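Local coordinates for protein serine protease pet (Escherichia coli, PDB 4OM9) that probably acts as a secreted serine protease, an autotransporter enterotoxin of enteroaggregative E. coli whose passenger domain carries a long beta-helix, at residues Gly417-Ile422 / Phe440-Ala445. Numbering follows the deposited sequence.
Sequences GDYAGI and FKKIAA
Tyr419 and Asp418 meet Lys442 and Lys441 where two successive coils of the beta-helix stack, each through the loop that leads into a strand of its parallel sheet (422-424 and 444-445). Gly417 to Ala420 form a type I beta turn that presents the carbonyl of Asp418 to the next coil. Lys442 N donates to Asp418 O at 3.0 Å, with an N-H...O angle of 160° and the donor lying above the carbonyl plane.

The Tyr419 ring and the Lys442 side chain run side by side in the same direction. CG of Tyr419 stands anti to its carbonyl carbon (chi1 -45°), beside the backbone N. On the ring, CE1 comes 3.6 Å from Lys442 CB, and the hydroxyl end lies near Lys442 CE. The ring's edge takes Lys442 O close to its plane, while CD1 also touches the methyl of Ala444 at 3.7 Å. One ring face carries Asp418 CB over its centre, and the ring of Phe636 also meets it, with the two ring planes at about 55°.

Asp418 and Lys441 are likewise aligned, CB to CB at 3.7 Å, but their charged ends stay apart, linked by a water that Lys441 NZ reaches weakly. Among the buried side chains, Ile422 CG2 meets the edge of the Phe440 ring across the two coils. A second water bridges the coils, donating to Tyr419 O and Ile422 O and accepting from Ala444 N at 2.9 Å.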
# COMPACT_ATOMS: atom_id res chain seq x y z
N GLY A 417 -28.22 8.57 2.97
CA GLY A 417 -27.91 7.34 2.26
C GLY A 417 -26.63 6.65 2.70
O GLY A 417 -25.87 7.17 3.51
N ASP A 418 -26.40 5.46 2.17
CA ASP A 418 -25.22 4.68 2.54
C ASP A 418 -23.88 5.43 2.41
O ASP A 418 -22.96 5.18 3.19
CB ASP A 418 -25.18 3.41 1.71
CG ASP A 418 -26.41 2.55 1.92
OD1 ASP A 418 -27.15 2.80 2.89
OD2 ASP A 418 -26.63 1.62 1.11
N TYR A 419 -23.78 6.35 1.46
CA TYR A 419 -22.51 7.01 1.23
C TYR A 419 -22.41 8.41 1.82
O TYR A 419 -21.44 9.11 1.54
CB TYR A 419 -22.20 7.05 -0.28
CG TYR A 419 -22.45 5.73 -0.98
CD1 TYR A 419 -21.58 4.65 -0.84
CD2 TYR A 419 -23.59 5.54 -1.74
CE1 TYR A 419 -21.83 3.43 -1.46
CE2 TYR A 419 -23.85 4.34 -2.37
CZ TYR A 419 -22.98 3.29 -2.23
OH TYR A 419 -23.25 2.10 -2.88
N ALA A 420 -23.38 8.81 2.64
CA ALA A 420 -23.40 10.15 3.24
C ALA A 420 -23.32 11.22 2.15
O ALA A 420 -22.80 12.32 2.37
CB ALA A 420 -22.26 10.31 4.23
N GLY A 421 -23.82 10.87 0.97
CA GLY A 421 -23.95 11.81 -0.13
C GLY A 421 -22.67 12.45 -0.62
O GLY A 421 -22.70 13.60 -1.07
N ILE A 422 -21.55 11.74 -0.55
CA ILE A 422 -20.32 12.24 -1.14
C ILE A 422 -19.60 11.13 -1.94
O ILE A 422 -19.62 9.93 -1.60
CB ILE A 422 -19.40 12.88 -0.06
CG1 ILE A 422 -18.16 13.51 -0.71
CG2 ILE A 422 -19.07 11.89 1.06
CD1 ILE A 422 -17.45 14.53 0.16
N PHE A 440 -20.35 6.28 7.76
CA PHE A 440 -20.74 5.78 6.46
C PHE A 440 -21.11 4.31 6.57
O PHE A 440 -20.42 3.52 7.24
CB PHE A 440 -19.60 5.91 5.43
CG PHE A 440 -19.00 7.29 5.31
CD1 PHE A 440 -18.08 7.75 6.24
CD2 PHE A 440 -19.26 8.08 4.18
CE1 PHE A 440 -17.49 8.99 6.10
CE2 PHE A 440 -18.67 9.31 4.02
CZ PHE A 440 -17.79 9.77 4.99
N LYS A 441 -22.19 3.92 5.92
CA LYS A 441 -22.38 2.53 5.60
C LYS A 441 -21.22 2.11 4.66
O LYS A 441 -20.63 1.05 4.82
CB LYS A 441 -23.73 2.34 4.93
CG LYS A 441 -24.22 0.92 4.82
CD LYS A 441 -25.35 0.65 5.82
CE LYS A 441 -26.16 -0.57 5.37
NZ LYS A 441 -25.27 -1.68 4.86
N LYS A 442 -20.91 2.99 3.70
CA LYS A 442 -19.85 2.79 2.70
C LYS A 442 -19.28 4.14 2.23
O LYS A 442 -20.04 5.07 1.96
CB LYS A 442 -20.37 2.01 1.49
CG LYS A 442 -20.44 0.51 1.69
CD LYS A 442 -20.87 -0.23 0.42
CE LYS A 442 -22.37 -0.08 0.16
NZ LYS A 442 -22.87 -1.17 -0.73
N ILE A 443 -17.95 4.26 2.14
CA ILE A 443 -17.38 5.43 1.49
C ILE A 443 -17.28 5.19 -0.01
O ILE A 443 -16.68 4.20 -0.44
CB ILE A 443 -15.98 5.77 1.98
CG1 ILE A 443 -15.96 5.94 3.49
CG2 ILE A 443 -15.48 7.03 1.29
CD1 ILE A 443 -14.63 5.43 4.13
N ALA A 444 -17.85 6.10 -0.81
CA ALA A 444 -17.81 5.93 -2.25
C ALA A 444 -16.58 6.58 -2.89
O ALA A 444 -16.65 7.70 -3.44
CB ALA A 444 -19.07 6.48 -2.88
N ALA A 445 -15.46 5.85 -2.83
CA ALA A 445 -14.16 6.31 -3.29
C ALA A 445 -13.71 5.40 -4.39
O ALA A 445 -13.85 4.19 -4.22
CB ALA A 445 -13.17 6.32 -2.14
O HOH W 1 -27.55 -1.24 2.41
O HOH W 2 -19.12 8.40 0.43